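Alpha-1,2-Mannosidase (PDB 1HCU) probably trims alpha-1,2-linked mannose residues from high-mannose N-glycans in a calcium-dependent hydrolysis, as a member of glycosyl hydrolase family 47. Local coordinates at residues Gln94-Val98 / Phe99-Ile103. Sequence-based numbering, arbitrary orientation.
Sequences QGSSV and FETNI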
loop_
_atom_site.group_PDB
_atom_site.type_symbol
_atom_site.label_atom_id
_atom_site.label_comp_id
_atom_site.label_asym_id
_atom_site.label_seq_id
_atom_site.Cartn_x
_atom_site.Cartn_y
_atom_site.Cartn_z
ATOM N N GLN A 94 18.821 -17.141 -4.057
ATOM C CA GLN A 94 18.288 -15.951 -3.416
ATOM C C GLN A 94 16.773 -16.039 -3.240
ATOM O O GLN A 94 16.036 -16.249 -4.205
ATOM C CB GLN A 94 18.622 -14.703 -4.228
ATOM C CG GLN A 94 18.109 -13.452 -3.569
ATOM C CD GLN A 94 18.470 -12.199 -4.318
ATOM O OE1 GLN A 94 17.981 -11.955 -5.412
ATOM N NE2 GLN A 94 19.333 -11.387 -3.724
ATOM N N GLY A 95 16.311 -15.859 -2.008
ATOM C CA GLY A 95 14.889 -15.925 -1.732
ATOM C C GLY A 95 14.100 -14.781 -2.342
ATOM O O GLY A 95 14.606 -13.658 -2.450
ATOM N N SER A 96 12.863 -15.062 -2.750
ATOM C CA SER A 96 12.006 -14.044 -3.348
ATOM C C SER A 96 10.674 -13.965 -2.625
ATOM O O SER A 96 9.980 -14.972 -2.493
ATOM C CB SER A 96 11.762 -14.356 -4.830
ATOM O OG SER A 96 10.733 -13.531 -5.365
ATOM N N SER A 97 10.314 -12.773 -2.161
ATOM C CA SER A 97 9.041 -12.591 -1.463
ATOM C C SER A 97 7.892 -12.626 -2.457
ATOM O O SER A 97 7.793 -11.767 -3.341
ATOM C CB SER A 97 9.008 -11.249 -0.721
ATOM O OG SER A 97 7.721 -11.003 -0.161
ATOM N N VAL A 98 7.030 -13.623 -2.321
ATOM C CA VAL A 98 5.878 -13.735 -3.200
ATOM C C VAL A 98 5.056 -12.441 -3.105
ATOM O O VAL A 98 4.675 -11.862 -4.122
ATOM C CB VAL A 98 4.992 -14.927 -2.782
ATOM C CG1 VAL A 98 3.758 -14.996 -3.672
ATOM C CG2 VAL A 98 5.802 -16.217 -2.849
ATOM N N PHE A 99 4.809 -11.994 -1.873
ATOM C CA PHE A 99 4.035 -10.774 -1.596
ATOM C C PHE A 99 4.633 -9.479 -2.157
ATOM O O PHE A 99 3.988 -8.775 -2.939
ATOM C CB PHE A 99 3.831 -10.627 -0.079
ATOM C CG PHE A 99 3.266 -9.292 0.338
ATOM C CD1 PHE A 99 1.955 -8.937 0.022
ATOM C CD2 PHE A 99 4.049 -8.388 1.055
ATOM C CE1 PHE A 99 1.433 -7.703 0.412
ATOM C CE2 PHE A 99 3.536 -7.151 1.450
ATOM C CZ PHE A 99 2.224 -6.808 1.127
ATOM N N GLU A 100 5.855 -9.154 -1.749
ATOM C CA GLU A 100 6.514 -7.932 -2.216
ATOM C C GLU A 100 6.656 -7.921 -3.736
ATOM O O GLU A 100 6.431 -6.893 -4.380
ATOM C CB GLU A 100 7.905 -7.792 -1.586
ATOM C CG GLU A 100 7.943 -7.772 -0.056
ATOM C CD GLU A 100 7.171 -6.604 0.548
ATOM O OE1 GLU A 100 7.019 -5.566 -0.129
ATOM O OE2 GLU A 100 6.730 -6.719 1.710
ATOM N N THR A 101 7.025 -9.063 -4.310
ATOM C CA THR A 101 7.203 -9.159 -5.754
ATOM C C THR A 101 5.884 -8.950 -6.497
ATOM O O THR A 101 5.827 -8.271 -7.522
ATOM C CB THR A 101 7.794 -10.536 -6.146
ATOM O OG1 THR A 101 9.016 -10.744 -5.430
ATOM C CG2 THR A 101 8.081 -10.599 -7.641
ATOM N N ASN A 102 4.822 -9.529 -5.954
ATOM C CA ASN A 102 3.497 -9.437 -6.536
ATOM C C ASN A 102 2.950 -8.016 -6.626
ATOM O O ASN A 102 2.561 -7.558 -7.701
ATOM C CB ASN A 102 2.528 -10.299 -5.718
ATOM C CG ASN A 102 1.084 -10.096 -6.129
ATOM O OD1 ASN A 102 0.640 -10.596 -7.165
ATOM N ND2 ASN A 102 0.349 -9.339 -5.330
ATOM N N ILE A 103 2.910 -7.326 -5.493
ATOM C CA ILE A 103 2.361 -5.976 -5.444
ATOM C C ILE A 103 3.157 -4.935 -6.236
ATOM O O ILE A 103 2.574 -3.996 -6.793
ATOM C CB ILE A 103 2.191 -5.501 -3.967
ATOM C CG1 ILE A 103 3.556 -5.282 -3.311
ATOM C CG2 ILE A 103 1.385 -6.532 -3.183
ATOM C CD1 ILE A 103 3.482 -4.713 -1.897
#
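Ser97 caps the first turn of helix 98-117: its OG accepts the backbone N of Glu100 at 3.1 Å, and an N-H...O angle of 165° makes this N-cap bond nearly straight. The hydroxyl is carried over the helix end because OG lies anti to the backbone N of Ser97 (chi1 174°), which also brings it to 3.2 Å from CG of Glu100. The carbonyl of the same serine has two donors, both from Thr101. The backbone N of Thr101 stands 3.0 Å from Ser97 O, closing the first helical turn, while its OG1 approaches to 2.6 Å from the opposite face of the carbonyl plane. Ser96 OG adds a weak bond to Thr101 OG1 at 3.3 Å, joining the strand hydroxyl to that pair. One residue on, Asn102 N donates to Val98 O at 3.0 Å. Replacing Ser97 by alanine removes OG, which would probably leave Glu100 N without its capping acceptor and the helix start less firmly fixed. Glu100, the predicted proton donor, is thus tied to the cap through its main chain, whereas its OE1 forms a salt bridge with Arg104. The junction turns strand 96-97, an outer strand of a three-stranded antiparallel sheet, directly into helix 98-117. Ser96 is backbone-bonded to Val159 of strand 158-160, and Val98, at the helix start, to Pro157; Thr101 packs on Leu140 and Leu144 of helix 127-144, and Asn102 rests against Glu184 and Trp185 of helix 182-192.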